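Local coordinates for CRISPR-associated protein, Cse1 family (Acidimicrobium ferrooxidans, PDB 4H3T) that probably serves as the large Cse1 subunit of the type I-E CRISPR Cascade complex, which in relatives recognises the motif flanking foreign DNA targets, at residues T127-S130 against L131-Y134; I194-L197 against A198-G201; R439-E442 against G443-A446; A485-A488 against A489-A493. The protein carries 1 engineered substitution. One frame throughout, in Å; residues are numbered along the deposited sequence.

Interaction 2 is the buried contact of the four. Interaction 1 is partly buried, about 19 Å from it between centres, and both pack on helix 157-170. Interactions 3 and 4 belong to the C-terminal helices, on helix 445-473 and helix 481-504, which follow each other in the chain. Interaction 3 lies at the surface and interaction 4 is partly buried. The chemistry follows the place. Interactions 2 and 4 set a methyl group over an aromatic face within a helical turn. Interaction 1 ties an amide to a tyrosine hydroxyl in a loop. Interaction 3 relies on backbone bonds, a water and a salt bridge at the surface.

Interaction 1 of 4, residues T127-S130 against L131-Y134; sequences TANS and LVAY
The amide nitrogen ND2 of Asn129 donates to OH of Tyr134 at 2.7 Å. The bond is fairly straight, 159° at the hydrogen. The hydroxyl lies nearly in the amide plane. ND2 in turn comes to the edge of the tyrosine ring, near its plane. Amide and ring are turned 44° against each other. Asn129 reaches forward because its CG is swung to the far side from its own N (chi1 -174°), which brings the amide up to the tyrosine. An alanine here would remove the amide and is likely to leave the Tyr134 hydroxyl without this donor and the ring freer to turn. One face of that ring is also met by CG1 of Val132, 3.5 Å above the plane and off-centre over the ring.

The backbone forms a short 3-10 turn. Leu131 N donates to Ala128 O at 3.0 Å, and Val132 N donates to Asn129 O at 3.0 Å. Thr127 O accepts twice, from Ser130 N at 3.1 Å and from Ser130 OG at 2.9 Å. The serine hydroxyl thus adds a side-chain bond to the start of the turn.

The turn follows strand 126-127. Leu131 and Val132 pack on Trp163 of helix 157-170, and Ser130 O accepts from Arg167 of that helix. Ser130 and Leu131 also rest on strand 275-289, so the turn joins helix to sheet.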
ATOM      1  N   THR A 127      12.044  12.850 -22.402  1.00 44.83           N
ATOM      2  CA  THR A 127      13.216  12.928 -21.521  1.00 45.68           C
ATOM      3  C   THR A 127      12.942  11.943 -20.399  1.00 46.21           C
ATOM      4  O   THR A 127      11.780  11.648 -20.047  1.00 42.46           O
ATOM      5  CB  THR A 127      13.513  14.350 -21.029  1.00 52.23           C
ATOM      6  OG1 THR A 127      12.423  14.793 -20.253  1.00 58.04           O
ATOM      7  CG2 THR A 127      13.812  15.307 -22.176  1.00 54.74           C
ATOM      8  N   ALA A 128      14.014  11.398 -19.840  1.00 44.97           N
ATOM      9  CA  ALA A 128      13.907  10.395 -18.813  1.00 43.29           C
ATOM     10  C   ALA A 128      13.218  10.841 -17.515  1.00 44.97           C
ATOM     11  O   ALA A 128      12.704   9.993 -16.779  1.00 43.93           O
ATOM     12  CB  ALA A 128      15.257   9.845 -18.522  1.00 46.12           C
ATOM     13  N   ASN A 129      13.074  12.129 -17.285  1.00 43.32           N
ATOM     14  CA  ASN A 129      12.333  12.622 -16.124  1.00 44.08           C
ATOM     15  C   ASN A 129      10.849  12.144 -16.170  1.00 45.71           C
ATOM     16  O   ASN A 129      10.264  11.956 -15.117  1.00 43.26           O
ATOM     17  CB  ASN A 129      12.436  14.162 -16.085  1.00 48.32           C
ATOM     18  CG  ASN A 129      11.818  14.716 -14.863  1.00 67.81           C
ATOM     19  OD1 ASN A 129      10.792  15.405 -14.935  1.00 64.20           O
ATOM     20  ND2 ASN A 129      12.446  14.421 -13.721  1.00 62.29           N
ATOM     21  N   SER A 130      10.281  11.850 -17.368  1.00 44.72           N
ATOM     22  CA  SER A 130       8.903  11.295 -17.487  1.00 44.96           C
ATOM     23  C   SER A 130       8.754   9.896 -16.785  1.00 46.59           C
ATOM     24  O   SER A 130       7.632   9.455 -16.500  1.00 41.68           O
ATOM     25  CB  SER A 130       8.515  11.182 -18.960  1.00 50.62           C
ATOM     26  OG  SER A 130       9.296  10.170 -19.568  1.00 65.72           O
ATOM     27  N   LEU A 131       9.871   9.169 -16.547  1.00 42.29           N
ATOM     28  CA  LEU A 131       9.825   7.867 -15.847  1.00 43.21           C
ATOM     29  C   LEU A 131       9.743   8.072 -14.328  1.00 45.97           C
ATOM     30  O   LEU A 131       9.358   7.185 -13.592  1.00 47.37           O
ATOM     31  CB  LEU A 131      11.135   7.116 -16.235  1.00 44.38           C
ATOM     32  CG  LEU A 131      11.289   5.662 -16.092  1.00 49.29           C
ATOM     33  CD1 LEU A 131      10.176   4.854 -16.723  1.00 46.66           C
ATOM     34  CD2 LEU A 131      12.635   5.274 -16.628  1.00 54.50           C
ATOM     35  N   VAL A 132      10.042   9.271 -13.849  1.00 45.18           N
ATOM     36  CA  VAL A 132      10.018   9.545 -12.403  1.00 44.84           C
ATOM     37  C   VAL A 132       8.613   9.885 -11.968  1.00 51.98           C
ATOM     38  O   VAL A 132       8.011  10.733 -12.589  1.00 49.00           O
ATOM     39  CB  VAL A 132      10.978  10.695 -12.067  1.00 47.62           C
ATOM     40  CG1 VAL A 132      10.871  11.124 -10.592  1.00 47.27           C
ATOM     41  CG2 VAL A 132      12.431  10.333 -12.459  1.00 47.54           C
ATOM     42  N   ALA A 133       8.102   9.279 -10.869  1.00 47.91           N
ATOM     43  CA  ALA A 133       6.824   9.673 -10.288  1.00 50.18           C
ATOM     44  C   ALA A 133       7.111  10.787  -9.283  1.00 62.60           C
ATOM     45  O   ALA A 133       8.068  10.662  -8.473  1.00 63.96           O
ATOM     46  CB  ALA A 133       6.178   8.510  -9.557  1.00 50.34           C
ATOM     47  N   TYR A 134       6.244  11.771  -9.238  1.00 63.03           N
ATOM     48  CA  TYR A 134       6.297  12.860  -8.248  1.00 66.03           C
ATOM     49  C   TYR A 134       5.031  12.798  -7.326  1.00 70.82           C
ATOM     50  O   TYR A 134       4.014  12.150  -7.638  1.00 65.56           O
ATOM     51  CB  TYR A 134       6.451  14.220  -8.962  1.00 68.37           C
ATOM     52  CG  TYR A 134       7.844  14.387  -9.558  1.00 69.02           C
ATOM     53  CD1 TYR A 134       8.928  14.736  -8.758  1.00 71.64           C
ATOM     54  CD2 TYR A 134       8.078  14.167 -10.914  1.00 67.38           C
ATOM     55  CE1 TYR A 134      10.215  14.847  -9.286  1.00 73.08           C
ATOM     56  CE2 TYR A 134       9.344  14.360 -11.470  1.00 67.34           C
ATOM     57  CZ  TYR A 134      10.420  14.673 -10.647  1.00 75.28           C
ATOM     58  OH  TYR A 134      11.694  14.807 -11.173  1.00 70.01           O
TER

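Interaction 2 of 4, residues I194-L197 against A198-G201; sequences IGYL and AWIG
Backbone hydrogen bonds close the short helix 196-199 between the two segments. Trp199 N donates to Gly195 O at 3.1 Å; Gly195 is the N-cap residue. Ile200 N donates to Tyr196 O at 3.0 Å. A weak bond also runs from Trp199 N to Tyr196 O. Ile200 then leaves the helical conformation.

The aromatic contacts centre on Tyr196. CG2 of Ile200 lies over one face of its ring, 3.9 Å from the centroid and 28° off the normal, a CH-pi contact. CE1 of Tyr196 approaches CE3 of Trp199 at 4.0 Å, at the edge of the indole and near its plane. A chi1 of 175° carries the tyrosine ring forward along the helix, over Ile200. Losing the ring to an alanine would probably uncover the Ile200 methyl, open a gap beside Trp199 and leave Asp298 without its hydroxyl partner.

Aliphatic contacts fill in the flanks. CD2 of Leu197 meets CD1 of Ile200 at 3.7 Å, the two chains lying side by side and pointing the same way. CD1 of Ile194 comes to CA of Trp199 at 3.8 Å, and CB of Ile194 packs on CB of Ala198 at 4.2 Å.

Helix 157-170 lies against Leu197 and Ala198, while Trp199 makes cation-pi contacts with Arg291 and Arg319. The chemistry is that of a mostly buried apolar turn in which two polar atoms have partners: the Tyr196 hydroxyl bonds to Asp298, and Trp199 O accepts from Arg319.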
ATOM      1  N   ILE A 194      -4.838   2.143 -15.808  1.00 41.74           N
ATOM      2  CA  ILE A 194      -3.817   2.385 -14.776  1.00 40.33           C
ATOM      3  C   ILE A 194      -3.065   1.067 -14.495  1.00 40.72           C
ATOM      4  O   ILE A 194      -3.599  -0.004 -14.776  1.00 39.03           O
ATOM      5  CB  ILE A 194      -4.382   2.968 -13.484  1.00 42.54           C
ATOM      6  CG1 ILE A 194      -5.371   1.978 -12.790  1.00 41.70           C
ATOM      7  CG2 ILE A 194      -5.049   4.330 -13.781  1.00 42.66           C
ATOM      8  CD1 ILE A 194      -5.998   2.522 -11.540  1.00 43.05           C
ATOM      9  N   GLY A 195      -1.852   1.153 -13.967  1.00 37.20           N
ATOM     10  CA  GLY A 195      -1.105  -0.049 -13.604  1.00 37.63           C
ATOM     11  C   GLY A 195      -1.840  -0.872 -12.559  1.00 40.57           C
ATOM     12  O   GLY A 195      -2.653  -0.359 -11.775  1.00 39.08           O
ATOM     13  N   TYR A 196      -1.544  -2.150 -12.530  1.00 37.80           N
ATOM     14  CA  TYR A 196      -2.226  -3.054 -11.616  1.00 38.45           C
ATOM     15  C   TYR A 196      -2.007  -2.712 -10.115  1.00 39.40           C
ATOM     16  O   TYR A 196      -2.962  -2.743  -9.350  1.00 39.14           O
ATOM     17  CB  TYR A 196      -1.791  -4.470 -11.901  1.00 40.55           C
ATOM     18  CG  TYR A 196      -2.360  -5.471 -10.912  1.00 41.79           C
ATOM     19  CD1 TYR A 196      -3.634  -5.975 -11.064  1.00 45.55           C
ATOM     20  CD2 TYR A 196      -1.656  -5.820  -9.770  1.00 42.11           C
ATOM     21  CE1 TYR A 196      -4.155  -6.907 -10.167  1.00 43.97           C
ATOM     22  CE2 TYR A 196      -2.185  -6.699  -8.839  1.00 43.07           C
ATOM     23  CZ  TYR A 196      -3.398  -7.315  -9.086  1.00 41.83           C
ATOM     24  OH  TYR A 196      -3.938  -8.180  -8.159  1.00 39.72           O
ATOM     25  N   LEU A 197      -0.799  -2.300  -9.717  1.00 38.64           N
ATOM     26  CA  LEU A 197      -0.552  -1.893  -8.332  1.00 38.62           C
ATOM     27  C   LEU A 197      -1.213  -0.561  -8.019  1.00 43.42           C
ATOM     28  O   LEU A 197      -1.567  -0.336  -6.860  1.00 44.01           O
ATOM     29  CB  LEU A 197       0.935  -1.856  -7.961  1.00 37.49           C
ATOM     30  CG  LEU A 197       1.612  -3.161  -7.746  1.00 39.94           C
ATOM     31  CD1 LEU A 197       3.025  -2.956  -7.172  1.00 38.34           C
ATOM     32  CD2 LEU A 197       0.819  -4.024  -6.759  1.00 40.65           C
ATOM     33  N   ALA A 198      -1.387   0.301  -9.025  1.00 39.61           N
ATOM     34  CA  ALA A 198      -2.133   1.556  -8.862  1.00 40.44           C
ATOM     35  C   ALA A 198      -3.663   1.243  -8.616  1.00 45.12           C
ATOM     36  O   ALA A 198      -4.357   2.031  -7.990  1.00 45.61           O
ATOM     37  CB  ALA A 198      -1.953   2.479 -10.075  1.00 40.30           C
ATOM     38  N   TRP A 199      -4.163   0.134  -9.163  1.00 41.51           N
ATOM     39  CA  TRP A 199      -5.536  -0.299  -9.019  1.00 41.92           C
ATOM     40  C   TRP A 199      -5.816  -0.993  -7.693  1.00 43.69           C
ATOM     41  O   TRP A 199      -6.860  -0.778  -7.103  1.00 42.72           O
ATOM     42  CB  TRP A 199      -5.886  -1.248 -10.163  1.00 43.17           C
ATOM     43  CG  TRP A 199      -7.312  -1.705 -10.121  1.00 44.37           C
ATOM     44  CD1 TRP A 199      -8.432  -0.924 -10.210  1.00 47.01           C
ATOM     45  CD2 TRP A 199      -7.770  -3.063 -10.028  1.00 44.54           C
ATOM     46  NE1 TRP A 199      -9.545  -1.710 -10.146  1.00 47.61           N
ATOM     47  CE2 TRP A 199      -9.174  -3.022  -9.983  1.00 48.83           C
ATOM     48  CE3 TRP A 199      -7.124  -4.303  -9.922  1.00 45.87           C
ATOM     49  CZ2 TRP A 199      -9.953  -4.176  -9.817  1.00 49.80           C
ATOM     50  CZ3 TRP A 199      -7.897  -5.451  -9.729  1.00 48.29           C
ATOM     51  CH2 TRP A 199      -9.297  -5.382  -9.720  1.00 49.73           C
ATOM     52  N   ILE A 200      -4.958  -1.897  -7.258  1.00 40.87           N
ATOM     53  CA  ILE A 200      -5.263  -2.652  -6.025  1.00 41.30           C
ATOM     54  C   ILE A 200      -4.915  -1.831  -4.755  1.00 45.18           C
ATOM     55  O   ILE A 200      -4.070  -0.928  -4.770  1.00 42.91           O
ATOM     56  CB  ILE A 200      -4.598  -4.058  -5.932  1.00 41.95           C
ATOM     57  CG1 ILE A 200      -3.053  -4.009  -5.942  1.00 43.29           C
ATOM     58  CG2 ILE A 200      -5.105  -4.979  -7.029  1.00 44.72           C
ATOM     59  CD1 ILE A 200      -2.382  -5.134  -5.283  1.00 40.74           C
ATOM     60  N   GLY A 201      -5.546  -2.223  -3.675  1.00 42.47           N
ATOM     61  CA  GLY A 201      -5.200  -1.793  -2.327  1.00 43.38           C
ATOM     62  C   GLY A 201      -4.137  -2.771  -1.839  1.00 45.90           C
ATOM     63  O   GLY A 201      -4.434  -3.929  -1.584  1.00 46.50           O
TER

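Interaction 3 of 4, residues R439-E442 against G443-A446; sequences RVPE and GKAA
The chain turns into helix 445-473 with Lys444 N donating to Pro441 O at 3.0 Å and Ala445 N to Glu442 O at 3.1 Å.

Side chains touch lightly across this turn. CG1 of Val440 rests against the backbone carbon C of Lys444 at 3.8 Å and also near its CB. A chi1 of 175° turns this branch away from the valine's own N and brings it up to Lys444. CD of Lys444 passes CG of Pro441 at 4.2 Å, the lysine chain running extended beyond CG.

Within the approach to the turn, Arg439 and Glu442 form a salt bridge with two nearly straight bonds. The grip is end-on: NH1 of Arg439 donates to OE1 of Glu442 at 3.1 Å, and NH2 of Arg439 to OE2 of Glu442 at 3.0 Å. The carboxylate lies at the guanidinium edge, while both nitrogens come from above the carboxylate plane. Asp428 is a long, weak second partner for Arg439.

Lys444 is the N-cap residue. A water donates to Glu442 O at 3.0 Å and accepts from Ala446 N at 3.0 Å. It links the turn to a first-turn amide of the helix.

Paired this way, the Glu442 charge would be largely balanced by Arg439. Backbone and water bonds hold the turn itself. The salt bridge links the end of strand 438-439 to the residues just before the helix.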
ATOM      1  N   ARG A 439     -29.683  26.129  17.940  1.00 45.09           N
ATOM      2  CA  ARG A 439     -29.492  25.584  16.612  1.00 43.13           C
ATOM      3  C   ARG A 439     -28.508  26.438  15.793  1.00 44.94           C
ATOM      4  O   ARG A 439     -28.370  27.647  16.001  1.00 41.89           O
ATOM      5  CB  ARG A 439     -30.855  25.519  15.914  1.00 41.36           C
ATOM      6  CG  ARG A 439     -31.452  26.899  15.638  1.00 47.41           C
ATOM      7  CD  ARG A 439     -32.863  26.871  15.157  1.00 54.66           C
ATOM      8  NE  ARG A 439     -33.100  25.927  14.059  1.00 57.05           N
ATOM      9  CZ  ARG A 439     -33.005  26.200  12.756  1.00 74.88           C
ATOM     10  NH1 ARG A 439     -32.629  27.410  12.343  1.00 59.40           N
ATOM     11  NH2 ARG A 439     -33.275  25.266  11.856  1.00 75.18           N
ATOM     12  N   VAL A 440     -27.901  25.804  14.807  1.00 40.44           N
ATOM     13  CA  VAL A 440     -27.056  26.515  13.852  1.00 40.66           C
ATOM     14  C   VAL A 440     -27.989  27.058  12.787  1.00 42.81           C
ATOM     15  O   VAL A 440     -28.680  26.268  12.169  1.00 43.01           O
ATOM     16  CB  VAL A 440     -25.965  25.624  13.203  1.00 42.51           C
ATOM     17  CG1 VAL A 440     -25.220  26.404  12.133  1.00 41.02           C
ATOM     18  CG2 VAL A 440     -25.015  25.075  14.249  1.00 42.72           C
ATOM     19  N   PRO A 441     -28.027  28.337  12.514  1.00 41.81           N
ATOM     20  CA  PRO A 441     -28.900  28.795  11.418  1.00 44.07           C
ATOM     21  C   PRO A 441     -28.427  28.270  10.057  1.00 46.17           C
ATOM     22  O   PRO A 441     -27.240  27.937   9.849  1.00 42.18           O
ATOM     23  CB  PRO A 441     -28.835  30.320  11.504  1.00 46.94           C
ATOM     24  CG  PRO A 441     -27.670  30.644  12.293  1.00 50.40           C
ATOM     25  CD  PRO A 441     -27.211  29.433  13.077  1.00 44.65           C
ATOM     26  N   GLU A 442     -29.378  28.127   9.150  1.00 43.06           N
ATOM     27  CA  GLU A 442     -29.140  27.535   7.830  1.00 43.85           C
ATOM     28  C   GLU A 442     -27.991  28.254   7.054  1.00 46.14           C
ATOM     29  O   GLU A 442     -27.171  27.561   6.459  1.00 40.99           O
ATOM     30  CB  GLU A 442     -30.452  27.557   6.981  1.00 46.26           C
ATOM     31  CG  GLU A 442     -31.501  26.562   7.486  1.00 62.33           C
ATOM     32  CD  GLU A 442     -32.393  26.927   8.675  1.00 89.12           C
ATOM     33  OE1 GLU A 442     -32.186  27.971   9.350  1.00 65.61           O
ATOM     34  OE2 GLU A 442     -33.306  26.113   8.948  1.00 86.32           O
ATOM     35  N   GLY A 443     -27.912  29.597   7.136  1.00 42.40           N
ATOM     36  CA  GLY A 443     -26.843  30.365   6.501  1.00 44.24           C
ATOM     37  C   GLY A 443     -25.437  30.024   6.983  1.00 48.25           C
ATOM     38  O   GLY A 443     -24.491  30.270   6.242  1.00 46.83           O
ATOM     39  N   LYS A 444     -25.285  29.391   8.183  1.00 42.59           N
ATOM     40  CA  LYS A 444     -23.976  28.973   8.741  1.00 41.57           C
ATOM     41  C   LYS A 444     -23.804  27.475   8.804  1.00 41.87           C
ATOM     42  O   LYS A 444     -22.768  27.002   9.311  1.00 40.04           O
ATOM     43  CB  LYS A 444     -23.819  29.530  10.148  1.00 42.00           C
ATOM     44  CG  LYS A 444     -23.800  31.059  10.155  1.00 52.35           C
ATOM     45  CD  LYS A 444     -23.662  31.587  11.549  1.00 60.51           C
ATOM     46  CE  LYS A 444     -23.940  33.087  11.687  1.00 67.38           C
ATOM     47  NZ  LYS A 444     -24.177  33.455  13.115  1.00 72.40           N
ATOM     48  N   ALA A 445     -24.745  26.710   8.223  1.00 38.02           N
ATOM     49  CA  ALA A 445     -24.666  25.239   8.301  1.00 37.51           C
ATOM     50  C   ALA A 445     -23.397  24.690   7.673  1.00 40.48           C
ATOM     51  O   ALA A 445     -22.777  23.809   8.256  1.00 38.28           O
ATOM     52  CB  ALA A 445     -25.906  24.603   7.634  1.00 39.38           C
ATOM     53  N   ALA A 446     -23.040  25.118   6.441  1.00 38.11           N
ATOM     54  CA  ALA A 446     -21.860  24.556   5.781  1.00 39.02           C
ATOM     55  C   ALA A 446     -20.578  24.927   6.570  1.00 36.63           C
ATOM     56  O   ALA A 446     -19.695  24.117   6.703  1.00 36.06           O
ATOM     57  CB  ALA A 446     -21.798  24.996   4.311  1.00 39.36           C
TER
HETATM   58  O   HOH W   1     -24.548  27.236   5.000  1.00 43.11           O

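Interaction 4 of 4, residues A485-A488 against A489-A493; sequences AEWA and ALVEA
CG2 of Val491 lies over one face of the Trp487 indole, 3.3 Å above the plane and nearer its border than its middle. It makes a CH-pi contact with the five-membered ring, 3.6 Å from that centroid and 24° off the normal. The nearest ring atom to this methyl is CE2 of Trp487, at 3.3 Å. CD2 of Leu490 reaches CZ3 of Trp487 at 4.0 Å, with the two side chains set at a slant. From helix 445-473, Tyr467 meets the indole edge-to-face, and the ring of Phe470 meets it with the planes about 35° apart. With chi1 at -179°, the indole turns away from its own backbone N. This swings the ring along the helix toward the residue one turn on. In Val491 the CG2 branch is the one directed back to the ring.

These residues form one continuous alpha-helical stretch of helix 481-504. It belongs to the C-terminal helical bundle known from Cse1 proteins, with helices 397-415, 445-473 and 511-532 around it. Regular i to i+4 bonds run through it. Val491 N donates to Trp487 O at 2.9 Å, and Leu490 N donates to Glu486 O at 3.0 Å. The same pattern pairs Ala489 N with Ala485 O and Glu492 N with Ala488 O.

Trp487 NE1 donates to Ala405 O of helix 397-415, while on the side facing helix 511-532 the small Ala488 packs on Phe532 and Glu492 forms a salt bridge with Arg529.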
ATOM      1  N   ALA A 485     -10.893  -0.467  29.065  1.00 53.86           N
ATOM      2  CA  ALA A 485     -11.078   0.586  30.066  1.00 53.62           C
ATOM      3  C   ALA A 485      -9.967   1.683  29.965  1.00 54.91           C
ATOM      4  O   ALA A 485     -10.270   2.887  30.057  1.00 51.82           O
ATOM      5  CB  ALA A 485     -11.149  -0.015  31.475  1.00 56.59           C
ATOM      6  N   GLU A 486      -8.714   1.300  29.718  1.00 50.75           N
ATOM      7  CA  GLU A 486      -7.635   2.297  29.545  1.00 50.17           C
ATOM      8  C   GLU A 486      -7.851   3.208  28.364  1.00 52.78           C
ATOM      9  O   GLU A 486      -7.656   4.420  28.473  1.00 52.08           O
ATOM     10  CB  GLU A 486      -6.285   1.615  29.323  1.00 51.18           C
ATOM     11  CG  GLU A 486      -5.831   0.923  30.612  1.00 58.53           C
ATOM     12  CD  GLU A 486      -4.720  -0.081  30.360  1.00 67.90           C
ATOM     13  OE1 GLU A 486      -4.287  -0.267  29.197  1.00 63.10           O
ATOM     14  OE2 GLU A 486      -4.295  -0.703  31.348  1.00 67.35           O
ATOM     15  N   TRP A 487      -8.223   2.624  27.223  1.00 46.73           N
ATOM     16  CA  TRP A 487      -8.442   3.416  26.030  1.00 45.91           C
ATOM     17  C   TRP A 487      -9.640   4.405  26.263  1.00 47.42           C
ATOM     18  O   TRP A 487      -9.568   5.570  25.869  1.00 44.24           O
ATOM     19  CB  TRP A 487      -8.718   2.514  24.841  1.00 44.56           C
ATOM     20  CG  TRP A 487      -8.936   3.279  23.567  1.00 43.48           C
ATOM     21  CD1 TRP A 487     -10.084   3.347  22.817  1.00 45.25           C
ATOM     22  CD2 TRP A 487      -7.966   4.076  22.887  1.00 42.07           C
ATOM     23  NE1 TRP A 487      -9.890   4.156  21.726  1.00 42.57           N
ATOM     24  CE2 TRP A 487      -8.582   4.581  21.718  1.00 42.72           C
ATOM     25  CE3 TRP A 487      -6.622   4.406  23.146  1.00 43.71           C
ATOM     26  CZ2 TRP A 487      -7.910   5.430  20.828  1.00 41.38           C
ATOM     27  CZ3 TRP A 487      -5.965   5.258  22.266  1.00 43.35           C
ATOM     28  CH2 TRP A 487      -6.595   5.743  21.122  1.00 42.78           C
ATOM     29  N   ALA A 488     -10.693   3.935  26.934  1.00 45.91           N
ATOM     30  CA  ALA A 488     -11.867   4.769  27.218  1.00 46.74           C
ATOM     31  C   ALA A 488     -11.464   6.035  27.991  1.00 53.46           C
ATOM     32  O   ALA A 488     -11.879   7.138  27.641  1.00 54.57           O
ATOM     33  CB  ALA A 488     -12.916   3.991  28.013  1.00 48.87           C
ATOM     34  N   ALA A 489     -10.717   5.863  29.072  1.00 52.51           N
ATOM     35  CA  ALA A 489     -10.244   6.999  29.874  1.00 53.07           C
ATOM     36  C   ALA A 489      -9.270   7.903  29.080  1.00 54.67           C
ATOM     37  O   ALA A 489      -9.308   9.114  29.254  1.00 55.04           O
ATOM     38  CB  ALA A 489      -9.568   6.503  31.167  1.00 55.03           C
ATOM     39  N   LEU A 490      -8.358   7.342  28.272  1.00 50.79           N
ATOM     40  CA  LEU A 490      -7.441   8.175  27.475  1.00 48.85           C
ATOM     41  C   LEU A 490      -8.230   9.047  26.469  1.00 50.25           C
ATOM     42  O   LEU A 490      -8.060  10.267  26.417  1.00 47.44           O
ATOM     43  CB  LEU A 490      -6.420   7.271  26.768  1.00 48.05           C
ATOM     44  CG  LEU A 490      -5.307   7.985  26.026  1.00 50.73           C
ATOM     45  CD1 LEU A 490      -4.020   7.142  26.059  1.00 54.04           C
ATOM     46  CD2 LEU A 490      -5.766   8.448  24.594  1.00 48.68           C
ATOM     47  N   VAL A 491      -9.160   8.451  25.744  1.00 46.87           N
ATOM     48  CA  VAL A 491      -9.916   9.210  24.740  1.00 43.10           C
ATOM     49  C   VAL A 491     -10.754  10.312  25.401  1.00 48.11           C
ATOM     50  O   VAL A 491     -10.786  11.423  24.880  1.00 43.70           O
ATOM     51  CB  VAL A 491     -10.774   8.270  23.873  1.00 44.91           C
ATOM     52  CG1 VAL A 491     -11.746   9.049  22.986  1.00 43.77           C
ATOM     53  CG2 VAL A 491      -9.902   7.356  23.026  1.00 44.87           C
ATOM     54  N   GLU A 492     -11.391  10.022  26.536  1.00 47.65           N
ATOM     55  CA  GLU A 492     -12.176  11.049  27.239  1.00 48.94           C
ATOM     56  C   GLU A 492     -11.323  12.233  27.656  1.00 50.36           C
ATOM     57  O   GLU A 492     -11.783  13.369  27.549  1.00 48.26           O
ATOM     58  CB  GLU A 492     -12.821  10.503  28.529  1.00 52.54           C
ATOM     59  CG  GLU A 492     -14.039   9.634  28.333  1.00 66.66           C
ATOM     60  CD  GLU A 492     -14.801   9.537  29.647  1.00 96.35           C
ATOM     61  OE1 GLU A 492     -14.501   8.607  30.439  1.00 96.96           O
ATOM     62  OE2 GLU A 492     -15.548  10.493  29.963  1.00 76.13           O
ATOM     63  N   ALA A 493     -10.146  11.947  28.238  1.00 49.32           N
ATOM     64  CA  ALA A 493      -9.202  12.974  28.683  1.00 49.56           C
ATOM     65  C   ALA A 493      -8.746  13.846  27.496  1.00 52.54           C
ATOM     66  O   ALA A 493      -8.750  15.065  27.614  1.00 51.72           O
ATOM     67  CB  ALA A 493      -8.005  12.349  29.397  1.00 51.67           C
TER